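Local coordinates for protein 3'-5' exonuclease crn-4 (Caenorhabditis elegans, PDB 5DK5) that degrades RNA and DNA from their 3' ends as a DEDDh-family exonuclease and takes part in apoptotic DNA degradation, at residues 21-26 / 193-198; 27-32 / 40-45. All coordinates share one frame; numbering follows the deposited sequence.

Both contacts use strand 20-28, an inner strand between 41-50 and 116-120. Contact 1 packs residues 21-26 of the strand against helix 191-207. Contact 2, nested inside the loop that contact 1 closes, pairs the strand's end, at 27-28, with strand 41-50. The contact centres lie 15 Å apart. Asp25 N and Ala45 O, 2.9 Å apart, probably form a hydrogen bond continuing the pairing of strands 20-28 and 41-50. Cys195 SG also packs on Ala45 O at 3.3 Å. Asp25 and Asp194 of contact 1 and Glu27 of contact 2 form the magnesium site. Here the ion lies by Asp25 and Glu27, with MES beside Asp194 and Glu27. Asp194 OD2 is 3.4 Å from Glu27 OE2.

Contact 1: residues 21-26 / 193-198; sequences LLILDF and DDCLNI
Ile23 and Asp25 both turn from strand 21-26 toward helix 193-198, and Cys195 fits between them. The strand and helix run in roughly opposing directions, their axes at 144° and 7.7 Å apart at closest approach. Ile23 CG2, anti to the backbone N, is the branch that meets the helix. Ile23 CG2 lies 3.4 Å from Cys195 O. Ile23 CG2 also meets Ile198 CG2 at 3.5 Å, where the two side chains lie alongside one another, pointing opposite ways. Further along the strand, Cys195 SG sits against Asp25 CB at 3.5 Å. Cys195 SG is likewise 3.5 Å from Ile23 O. Asp25 CG is anti to the backbone N (chi1 -178°), which sends the carboxylate toward the helix, with OD2 nearest Asp194. Asp25 OD2 lies 3.2 Å from Asp194 CB and 3.3 Å from Asp194 OD2. The two carboxylate planes are almost perpendicular, at 89°. Leu21 and Ile23 extend the apolar packing to Leu202 of the same helix. Asp194 OD2 is hydrogen-bonded to N4 of a bound MES molecule. Two acidic groups this close would be expected to repel each other. The magnesium ion near Asp25, and in this crystal the MES amine bonded to Asp194, would probably ease the repulsion, next to the apolar packing of Ile23 with Cys195 and Ile198.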
ATOM      1  N   LEU B  21       0.005 -28.730  20.953  1.00 34.82           N
ATOM      2  CA  LEU B  21       0.562 -27.399  20.747  1.00 32.61           C
ATOM      3  C   LEU B  21       0.449 -26.999  19.279  1.00 35.40           C
ATOM      4  O   LEU B  21       0.912 -27.713  18.390  1.00 33.44           O
ATOM      5  CB  LEU B  21       2.023 -27.346  21.195  1.00 37.75           C
ATOM      6  CG  LEU B  21       2.287 -27.562  22.686  1.00 34.40           C
ATOM      7  CD1 LEU B  21       3.781 -27.600  22.953  1.00 35.25           C
ATOM      8  CD2 LEU B  21       1.621 -26.477  23.523  1.00 33.89           C
ATOM      9  N   LEU B  22      -0.173 -25.849  19.038  1.00 36.25           N
ATOM     10  CA  LEU B  22      -0.371 -25.344  17.686  1.00 37.73           C
ATOM     11  C   LEU B  22       0.637 -24.247  17.383  1.00 29.07           C
ATOM     12  O   LEU B  22       0.549 -23.149  17.923  1.00 28.64           O
ATOM     13  CB  LEU B  22      -1.793 -24.810  17.514  1.00 37.98           C
ATOM     14  CG  LEU B  22      -2.928 -25.793  17.809  1.00 38.38           C
ATOM     15  CD1 LEU B  22      -4.275 -25.112  17.627  1.00 38.84           C
ATOM     16  CD2 LEU B  22      -2.829 -27.032  16.927  1.00 29.63           C
ATOM     17  N   ILE B  23       1.597 -24.547  16.517  1.00 29.25           N
ATOM     18  CA  ILE B  23       2.591 -23.558  16.130  1.00 28.90           C
ATOM     19  C   ILE B  23       1.951 -22.577  15.150  1.00 27.75           C
ATOM     20  O   ILE B  23       1.656 -22.933  14.011  1.00 27.30           O
ATOM     21  CB  ILE B  23       3.834 -24.211  15.497  1.00 29.61           C
ATOM     22  CG1 ILE B  23       4.559 -25.091  16.518  1.00 31.25           C
ATOM     23  CG2 ILE B  23       4.795 -23.150  14.971  1.00 32.89           C
ATOM     24  CD1 ILE B  23       4.017 -26.503  16.623  1.00 31.65           C
ATOM     25  N   LEU B  24       1.742 -21.346  15.605  1.00 27.51           N
ATOM     26  CA  LEU B  24       1.004 -20.342  14.843  1.00 27.63           C
ATOM     27  C   LEU B  24       1.932 -19.311  14.207  1.00 28.37           C
ATOM     28  O   LEU B  24       2.958 -18.949  14.784  1.00 26.44           O
ATOM     29  CB  LEU B  24      -0.012 -19.649  15.754  1.00 29.79           C
ATOM     30  CG  LEU B  24      -0.800 -18.473  15.176  1.00 33.85           C
ATOM     31  CD1 LEU B  24      -2.199 -18.453  15.767  1.00 36.99           C
ATOM     32  CD2 LEU B  24      -0.100 -17.150  15.453  1.00 34.98           C
ATOM     33  N   ASP B  25       1.558 -18.832  13.023  1.00 34.18           N
ATOM     34  CA  ASP B  25       2.343 -17.824  12.318  1.00 34.65           C
ATOM     35  C   ASP B  25       1.480 -16.935  11.427  1.00 30.36           C
ATOM     36  O   ASP B  25       0.725 -17.427  10.587  1.00 26.47           O
ATOM     37  CB  ASP B  25       3.424 -18.485  11.467  1.00 38.40           C
ATOM     38  CG  ASP B  25       4.299 -17.475  10.755  1.00 42.83           C
ATOM     39  OD1 ASP B  25       3.903 -16.988   9.676  1.00 45.48           O
ATOM     40  OD2 ASP B  25       5.386 -17.163  11.279  1.00 44.49           O
ATOM     41  N   PHE B  26       1.611 -15.626  11.618  1.00 29.46           N
ATOM     42  CA  PHE B  26       0.957 -14.643  10.765  1.00 28.05           C
ATOM     43  C   PHE B  26       1.982 -13.917   9.904  1.00 28.81           C
ATOM     44  O   PHE B  26       3.080 -13.600  10.361  1.00 31.85           O
ATOM     45  CB  PHE B  26       0.179 -13.615  11.594  1.00 25.74           C
ATOM     46  CG  PHE B  26      -1.068 -14.154  12.236  1.00 26.27           C
ATOM     47  CD1 PHE B  26      -2.061 -14.747  11.474  1.00 25.19           C
ATOM     48  CD2 PHE B  26      -1.262 -14.034  13.602  1.00 28.66           C
ATOM     49  CE1 PHE B  26      -3.213 -15.226  12.066  1.00 26.36           C
ATOM     50  CE2 PHE B  26      -2.412 -14.512  14.199  1.00 29.08           C
ATOM     51  CZ  PHE B  26      -3.389 -15.110  13.429  1.00 28.07           C
ATOM     52  N   ASP B 193       6.663 -22.260   6.364  1.00 41.74           N
ATOM     53  CA  ASP B 193       8.065 -22.578   6.614  1.00 45.35           C
ATOM     54  C   ASP B 193       8.463 -22.152   8.022  1.00 42.25           C
ATOM     55  O   ASP B 193       9.186 -22.871   8.713  1.00 42.12           O
ATOM     56  CB  ASP B 193       8.970 -21.902   5.583  1.00 51.48           C
ATOM     57  CG  ASP B 193       8.935 -22.594   4.236  1.00 54.57           C
ATOM     58  OD1 ASP B 193       8.013 -23.403   4.000  1.00 55.16           O
ATOM     59  OD2 ASP B 193       9.829 -22.321   3.408  1.00 55.33           O
ATOM     60  N   ASP B 194       7.988 -20.984   8.441  1.00 35.62           N
ATOM     61  CA  ASP B 194       8.228 -20.510   9.799  1.00 36.05           C
ATOM     62  C   ASP B 194       7.622 -21.483  10.802  1.00 33.49           C
ATOM     63  O   ASP B 194       8.251 -21.833  11.797  1.00 32.23           O
ATOM     64  CB  ASP B 194       7.646 -19.110  10.001  1.00 39.06           C
ATOM     65  CG  ASP B 194       8.375 -18.052   9.196  1.00 43.53           C
ATOM     66  OD1 ASP B 194       9.163 -18.421   8.301  1.00 46.90           O
ATOM     67  OD2 ASP B 194       8.159 -16.850   9.457  1.00 43.75           O
ATOM     68  N   CYS B 195       6.397 -21.920  10.523  1.00 33.46           N
ATOM     69  CA  CYS B 195       5.709 -22.880  11.378  1.00 32.57           C
ATOM     70  C   CYS B 195       6.521 -24.161  11.535  1.00 34.10           C
ATOM     71  O   CYS B 195       6.686 -24.669  12.644  1.00 32.54           O
ATOM     72  CB  CYS B 195       4.328 -23.208  10.808  1.00 30.96           C
ATOM     73  SG  CYS B 195       3.099 -21.912  11.039  1.00 32.66           S
ATOM     74  N   LEU B 196       7.028 -24.675  10.420  1.00 38.80           N
ATOM     75  CA  LEU B 196       7.801 -25.910  10.431  1.00 39.20           C
ATOM     76  C   LEU B 196       9.111 -25.739  11.193  1.00 39.59           C
ATOM     77  O   LEU B 196       9.519 -26.628  11.940  1.00 39.84           O
ATOM     78  CB  LEU B 196       8.081 -26.372   8.998  1.00 39.99           C
ATOM     79  CG  LEU B 196       6.860 -26.819   8.188  1.00 40.05           C
ATOM     80  CD1 LEU B 196       7.244 -27.068   6.737  1.00 40.87           C
ATOM     81  CD2 LEU B 196       6.217 -28.060   8.788  1.00 40.39           C
ATOM     82  N   ASN B 197       9.767 -24.599  11.006  1.00 33.40           N
ATOM     83  CA  ASN B 197      11.013 -24.318  11.712  1.00 36.32           C
ATOM     84  C   ASN B 197      10.791 -24.209  13.216  1.00 35.47           C
ATOM     85  O   ASN B 197      11.545 -24.778  14.003  1.00 34.75           O
ATOM     86  CB  ASN B 197      11.653 -23.031  11.187  1.00 40.36           C
ATOM     87  CG  ASN B 197      12.460 -23.257   9.925  1.00 44.66           C
ATOM     88  OD1 ASN B 197      13.510 -23.900   9.955  1.00 46.81           O
ATOM     89  ND2 ASN B 197      11.979 -22.721   8.807  1.00 44.06           N
ATOM     90  N   ILE B 198       9.752 -23.480  13.608  1.00 36.34           N
ATOM     91  CA  ILE B 198       9.423 -23.316  15.019  1.00 38.45           C
ATOM     92  C   ILE B 198       9.056 -24.662  15.636  1.00 39.34           C
ATOM     93  O   ILE B 198       9.434 -24.959  16.770  1.00 37.97           O
ATOM     94  CB  ILE B 198       8.262 -22.318  15.214  1.00 35.99           C
ATOM     95  CG1 ILE B 198       8.705 -20.909  14.817  1.00 36.18           C
ATOM     96  CG2 ILE B 198       7.786 -22.311  16.668  1.00 35.40           C
ATOM     97  CD1 ILE B 198       7.566 -19.911  14.684  1.00 34.65           C
TER

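Contact 2: residues 27-32 / 40-45; sequences ETTSDA and EVIQFA
Glu27 pairs with both Ile42 and Gln43, forming a classic beta bulge in the antiparallel ladder. Glu27 O accepts from Ile42 N at 2.8 Å, nearly straight at 178°, and from Gln43 N at 3.3 Å. Glu27 N returns a bond to Gln43 O. Past the bulge the register shifts by one, and Thr28 lies across from Val41 as a non-hydrogen-bonded pair. Thr29 N then bonds to Glu40 O at 2.8 Å.

Side-chain polar bonds close this end. Thr29 OG1, held between its backbone N and carbonyl carbon (chi1 55°), accepts from Glu40 N at 3.0 Å. It also donates to a water, which in turn donates to Glu40 OE1. The other carboxylate oxygen of Glu40 takes the backbone N of Val69.

Van der Waals packing fills the side near Ile42. Ile42 CG2 meets Thr29 CG2 at 3.5 Å. Ile42 CD1 lies against the polar Thr28 O, also at 3.5 Å. CB of Glu27 lies beside CB of Gln43, while the bent Glu27 chain leads its carboxylate away to the magnesium site.

Helix 124-136 covers Thr28 and Val41 through Ile129. Helix 76-82 packs on Glu27 and Ile42, and strand 55-65 flanks strand 41-50 on its other edge.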
ATOM      1  N   GLU B  27       1.618 -13.678   8.651  1.00 26.82           N
ATOM      2  CA  GLU B  27       2.344 -12.748   7.795  1.00 27.30           C
ATOM      3  C   GLU B  27       1.395 -11.615   7.447  1.00 25.05           C
ATOM      4  O   GLU B  27       0.196 -11.840   7.279  1.00 23.41           O
ATOM      5  CB  GLU B  27       2.865 -13.440   6.537  1.00 30.29           C
ATOM      6  CG  GLU B  27       3.798 -14.607   6.828  1.00 36.12           C
ATOM      7  CD  GLU B  27       5.052 -14.194   7.580  1.00 38.57           C
ATOM      8  OE1 GLU B  27       5.542 -13.068   7.352  1.00 35.75           O
ATOM      9  OE2 GLU B  27       5.543 -14.999   8.403  1.00 40.93           O
ATOM     10  N   THR B  28       1.932 -10.401   7.353  1.00 24.47           N
ATOM     11  CA  THR B  28       1.107  -9.213   7.163  1.00 23.03           C
ATOM     12  C   THR B  28       1.576  -8.353   5.999  1.00 22.54           C
ATOM     13  O   THR B  28       2.676  -8.531   5.475  1.00 22.25           O
ATOM     14  CB  THR B  28       1.095  -8.324   8.429  1.00 22.59           C
ATOM     15  OG1 THR B  28       2.362  -7.664   8.571  1.00 19.20           O
ATOM     16  CG2 THR B  28       0.808  -9.150   9.681  1.00 23.55           C
ATOM     17  N   THR B  29       0.724  -7.416   5.602  1.00 22.58           N
ATOM     18  CA  THR B  29       1.143  -6.342   4.719  1.00 21.31           C
ATOM     19  C   THR B  29       2.189  -5.525   5.460  1.00 21.42           C
ATOM     20  O   THR B  29       2.213  -5.513   6.692  1.00 22.74           O
ATOM     21  CB  THR B  29      -0.028  -5.443   4.307  1.00 19.68           C
ATOM     22  OG1 THR B  29      -0.687  -4.951   5.482  1.00 19.89           O
ATOM     23  CG2 THR B  29      -1.024  -6.215   3.456  1.00 16.39           C
ATOM     24  N   SER B  30       3.057  -4.848   4.718  1.00 19.72           N
ATOM     25  CA  SER B  30       4.105  -4.053   5.338  1.00 20.52           C
ATOM     26  C   SER B  30       4.803  -3.140   4.340  1.00 19.77           C
ATOM     27  O   SER B  30       4.710  -3.327   3.126  1.00 18.75           O
ATOM     28  CB  SER B  30       5.139  -4.963   6.002  1.00 21.43           C
ATOM     29  OG  SER B  30       5.720  -5.834   5.049  1.00 21.25           O
ATOM     30  N   ASP B  31       5.487  -2.142   4.885  1.00 23.29           N
ATOM     31  CA  ASP B  31       6.371  -1.273   4.125  1.00 25.21           C
ATOM     32  C   ASP B  31       7.601  -1.035   4.990  1.00 28.47           C
ATOM     33  O   ASP B  31       7.608  -0.137   5.831  1.00 30.74           O
ATOM     34  CB  ASP B  31       5.683   0.043   3.763  1.00 25.31           C
ATOM     35  CG  ASP B  31       6.525   0.912   2.847  1.00 26.03           C
ATOM     36  OD1 ASP B  31       7.291   0.355   2.030  1.00 26.86           O
ATOM     37  OD2 ASP B  31       6.423   2.154   2.944  1.00 24.10           O
ATOM     38  N   ALA B  32       8.627  -1.854   4.770  1.00 32.82           N
ATOM     39  CA  ALA B  32       9.772  -1.980   5.676  1.00 34.64           C
ATOM     40  C   ALA B  32      10.266  -0.664   6.279  1.00 38.70           C
ATOM     41  O   ALA B  32      10.607  -0.609   7.461  1.00 39.46           O
ATOM     42  CB  ALA B  32      10.915  -2.667   4.947  1.00 35.63           C
ATOM     43  N   GLU B  40      -2.090  -5.666   8.019  1.00 21.11           N
ATOM     44  CA  GLU B  40      -3.200  -6.604   7.873  1.00 21.74           C
ATOM     45  C   GLU B  40      -2.674  -8.002   7.581  1.00 21.50           C
ATOM     46  O   GLU B  40      -1.754  -8.163   6.783  1.00 22.78           O
ATOM     47  CB  GLU B  40      -4.135  -6.171   6.747  1.00 23.32           C
ATOM     48  CG  GLU B  40      -4.797  -4.829   6.954  1.00 22.80           C
ATOM     49  CD  GLU B  40      -5.561  -4.383   5.728  1.00 24.94           C
ATOM     50  OE1 GLU B  40      -4.922  -3.877   4.780  1.00 24.02           O
ATOM     51  OE2 GLU B  40      -6.799  -4.550   5.703  1.00 28.85           O
ATOM     52  N   VAL B  41      -3.270  -9.006   8.215  1.00 20.79           N
ATOM     53  CA  VAL B  41      -2.903 -10.397   7.975  1.00 20.86           C
ATOM     54  C   VAL B  41      -3.168 -10.782   6.522  1.00 19.49           C
ATOM     55  O   VAL B  41      -4.249 -10.517   5.994  1.00 18.29           O
ATOM     56  CB  VAL B  41      -3.685 -11.350   8.902  1.00 23.31           C
ATOM     57  CG1 VAL B  41      -3.361 -12.808   8.586  1.00 24.67           C
ATOM     58  CG2 VAL B  41      -3.378 -11.046  10.357  1.00 21.78           C
ATOM     59  N   ILE B  42      -2.182 -11.411   5.885  1.00 18.10           N
ATOM     60  CA  ILE B  42      -2.324 -11.875   4.506  1.00 19.19           C
ATOM     61  C   ILE B  42      -2.025 -13.369   4.374  1.00 20.97           C
ATOM     62  O   ILE B  42      -2.284 -13.968   3.330  1.00 22.07           O
ATOM     63  CB  ILE B  42      -1.411 -11.085   3.545  1.00 17.57           C
ATOM     64  CG1 ILE B  42       0.040 -11.113   4.031  1.00 19.55           C
ATOM     65  CG2 ILE B  42      -1.904  -9.646   3.424  1.00 16.95           C
ATOM     66  CD1 ILE B  42       1.010 -10.432   3.084  1.00 22.80           C
ATOM     67  N   GLN B  43      -1.480 -13.969   5.429  1.00 23.99           N
ATOM     68  CA  GLN B  43      -1.355 -15.421   5.490  1.00 24.71           C
ATOM     69  C   GLN B  43      -1.517 -15.924   6.922  1.00 25.55           C
ATOM     70  O   GLN B  43      -1.006 -15.327   7.870  1.00 25.68           O
ATOM     71  CB  GLN B  43      -0.017 -15.883   4.915  1.00 25.30           C
ATOM     72  CG  GLN B  43       0.073 -17.397   4.765  1.00 28.41           C
ATOM     73  CD  GLN B  43       1.271 -17.843   3.950  1.00 31.67           C
ATOM     74  OE1 GLN B  43       2.156 -17.048   3.632  1.00 34.58           O
ATOM     75  NE2 GLN B  43       1.302 -19.126   3.607  1.00 31.54           N
ATOM     76  N   PHE B  44      -2.238 -17.034   7.051  1.00 26.09           N
ATOM     77  CA  PHE B  44      -2.622 -17.606   8.336  1.00 25.55           C
ATOM     78  C   PHE B  44      -2.188 -19.071   8.361  1.00 25.53           C
ATOM     79  O   PHE B  44      -2.827 -19.915   7.731  1.00 29.34           O
ATOM     80  CB  PHE B  44      -4.139 -17.465   8.526  1.00 27.77           C
ATOM     81  CG  PHE B  44      -4.616 -17.638   9.943  1.00 30.66           C
ATOM     82  CD1 PHE B  44      -3.875 -18.340  10.879  1.00 34.47           C
ATOM     83  CD2 PHE B  44      -5.830 -17.095  10.334  1.00 33.13           C
ATOM     84  CE1 PHE B  44      -4.334 -18.493  12.175  1.00 37.05           C
ATOM     85  CE2 PHE B  44      -6.293 -17.245  11.627  1.00 34.71           C
ATOM     86  CZ  PHE B  44      -5.547 -17.944  12.548  1.00 36.27           C
ATOM     87  N   ALA B  45      -1.110 -19.369   9.086  1.00 23.10           N
ATOM     88  CA  ALA B  45      -0.500 -20.699   9.053  1.00 24.21           C
ATOM     89  C   ALA B  45      -0.384 -21.327  10.439  1.00 25.60           C
ATOM     90  O   ALA B  45       0.100 -20.698  11.381  1.00 26.50           O
ATOM     91  CB  ALA B  45       0.872 -20.627   8.399  1.00 26.64           C
TER
HETATM   92  O   HOH W   1      -2.482  -2.950   5.334  1.00 18.82           O